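Local coordinates for protein Uly1 (Catenovulum maritimum, PDB 7DRQ) that is a polysaccharide lyase of family 24 from a marine bacterium that probably cleaves the algal cell-wall polysaccharide ulvan by beta-elimination, at residues T63-G68 against R72-T77. Residues are numbered along the deposited sequence; the frame is centred on the assembly and turned at random.
Sequences TWYRGG and RHVMLT
With chi1 at 49°, Trp64 holds its CG between its own backbone N and carbonyl carbon, which swings the indole across to selenomethionine Met75; the Met75 chain, bent at chi2 and chi3, folds over one face of it. Met75 CG sits 3.6 Å from the centroid of the six-membered ring, almost on the normal, the geometry of a CH-pi contact. Met75 SE lies obliquely at 5.0 Å from the same centroid, adding a Met-aromatic contact, and also rests over one face of the Arg66 guanidinium. The indole rotation is fixed at its edge, where Trp64 NE1 donates in the plane of the ring to Thr77 OG1 at 2.9 Å. The bond is nearly straight, 171° at the hydrogen. Thr77 OG1 is itself hydrogen-bonded to Thr88, a second bond that probably helps hold the acceptor in place from strand 86-91. Arg66 reaches across strand 73-80: its NH1 forms a salt bridge with Glu90 on strand 86-91, and its NE one with Asp71 in the connecting loop. On the opposite face of the sheet from Trp64 and Met75, Tyr65 CE1 packs against Val74 CG2 at 3.5 Å, the two side chains running alongside. Backbone pairing supplies the frame: Met75 N to Trp64 O is 2.8 Å, and Arg66 N to His73 O is 2.9 Å. Antiparallel bridges, 153° between strand directions and a short loop define a beta hairpin, the central strands of a four-stranded antiparallel sheet, as in a beta-propeller blade.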
# COMPACT_ATOMS: atom_id res chain seq x y z
N THR A 63 -9.13 8.30 2.60
CA THR A 63 -8.75 8.37 4.00
C THR A 63 -7.59 9.34 4.19
O THR A 63 -6.83 9.62 3.26
CB THR A 63 -8.35 7.00 4.55
OG1 THR A 63 -7.14 6.56 3.92
CG2 THR A 63 -9.46 5.96 4.31
N TRP A 64 -7.46 9.82 5.42
CA TRP A 64 -6.39 10.74 5.80
C TRP A 64 -6.45 10.92 7.31
O TRP A 64 -7.51 10.77 7.92
CB TRP A 64 -6.52 12.10 5.08
CG TRP A 64 -7.90 12.74 5.12
CD1 TRP A 64 -9.02 12.33 4.45
CD2 TRP A 64 -8.28 13.92 5.83
NE1 TRP A 64 -10.08 13.18 4.71
CE2 TRP A 64 -9.65 14.16 5.55
CE3 TRP A 64 -7.60 14.81 6.67
CZ2 TRP A 64 -10.34 15.23 6.10
CZ3 TRP A 64 -8.29 15.88 7.21
CH2 TRP A 64 -9.65 16.09 6.92
N TYR A 65 -5.30 11.22 7.90
CA TYR A 65 -5.24 11.77 9.25
C TYR A 65 -5.36 13.29 9.17
O TYR A 65 -4.81 13.91 8.26
CB TYR A 65 -3.92 11.42 9.93
CG TYR A 65 -3.74 9.97 10.25
CD1 TYR A 65 -4.34 9.40 11.37
CD2 TYR A 65 -2.95 9.15 9.44
CE1 TYR A 65 -4.17 8.07 11.67
CE2 TYR A 65 -2.77 7.82 9.73
CZ TYR A 65 -3.37 7.29 10.85
OH TYR A 65 -3.18 5.96 11.12
N ARG A 66 -6.06 13.88 10.14
CA ARG A 66 -6.26 15.33 10.20
C ARG A 66 -5.22 15.99 11.10
O ARG A 66 -4.90 15.47 12.18
CB ARG A 66 -7.67 15.64 10.71
CG ARG A 66 -7.99 17.14 10.73
CD ARG A 66 -9.43 17.39 11.17
NE ARG A 66 -9.59 16.99 12.56
CZ ARG A 66 -10.76 16.76 13.15
NH1 ARG A 66 -11.89 16.92 12.47
NH2 ARG A 66 -10.78 16.39 14.42
N GLY A 67 -4.70 17.15 10.67
CA GLY A 67 -3.74 17.88 11.48
C GLY A 67 -4.42 18.84 12.44
O GLY A 67 -5.63 19.04 12.40
N GLY A 68 -3.62 19.43 13.34
CA GLY A 68 -2.19 19.17 13.43
C GLY A 68 -1.77 18.13 14.46
O GLY A 68 -2.49 17.15 14.68
N ARG A 72 -4.76 14.68 14.83
CA ARG A 72 -4.31 13.39 14.30
C ARG A 72 -5.46 12.39 14.11
O ARG A 72 -5.21 11.19 14.01
CB ARG A 72 -3.22 12.75 15.18
CG ARG A 72 -2.13 13.72 15.66
CD ARG A 72 -1.10 13.01 16.56
NE ARG A 72 -1.72 12.18 17.60
CZ ARG A 72 -2.14 12.63 18.78
NH1 ARG A 72 -2.03 13.91 19.08
NH2 ARG A 72 -2.68 11.79 19.66
N HIS A 73 -6.71 12.85 14.02
CA HIS A 73 -7.82 11.91 13.96
C HIS A 73 -7.88 11.22 12.61
O HIS A 73 -7.54 11.79 11.57
CB HIS A 73 -9.14 12.62 14.22
CG HIS A 73 -9.43 12.83 15.68
ND1 HIS A 73 -10.12 11.91 16.44
CD2 HIS A 73 -9.13 13.86 16.50
CE1 HIS A 73 -10.22 12.36 17.67
NE2 HIS A 73 -9.62 13.54 17.74
N VAL A 74 -8.33 9.97 12.64
CA VAL A 74 -8.60 9.20 11.43
C VAL A 74 -9.84 9.75 10.74
O VAL A 74 -10.90 9.88 11.36
CB VAL A 74 -8.78 7.71 11.79
CG1 VAL A 74 -9.38 6.94 10.62
CG2 VAL A 74 -7.44 7.09 12.23
N MSE A 75 -9.71 10.07 9.45
CA MSE A 75 -10.84 10.64 8.69
C MSE A 75 -11.19 9.80 7.48
O MSE A 75 -10.32 9.20 6.87
CB MSE A 75 -10.53 12.06 8.20
CG MSE A 75 -9.79 12.95 9.19
SE MSE A 75 -10.90 13.44 10.70
CE MSE A 75 -12.36 14.40 9.81
N LEU A 76 -12.48 9.79 7.12
CA LEU A 76 -12.96 9.12 5.92
C LEU A 76 -13.85 10.09 5.16
O LEU A 76 -14.87 10.54 5.70
CB LEU A 76 -13.71 7.83 6.27
CG LEU A 76 -14.43 7.20 5.07
CD1 LEU A 76 -13.41 6.79 4.00
CD2 LEU A 76 -15.30 6.01 5.49
N THR A 77 -13.46 10.43 3.94
CA THR A 77 -14.20 11.36 3.08
C THR A 77 -14.80 10.60 1.91
O THR A 77 -14.15 9.72 1.33
CB THR A 77 -13.29 12.47 2.55
OG1 THR A 77 -12.76 13.23 3.64
CG2 THR A 77 -14.07 13.42 1.62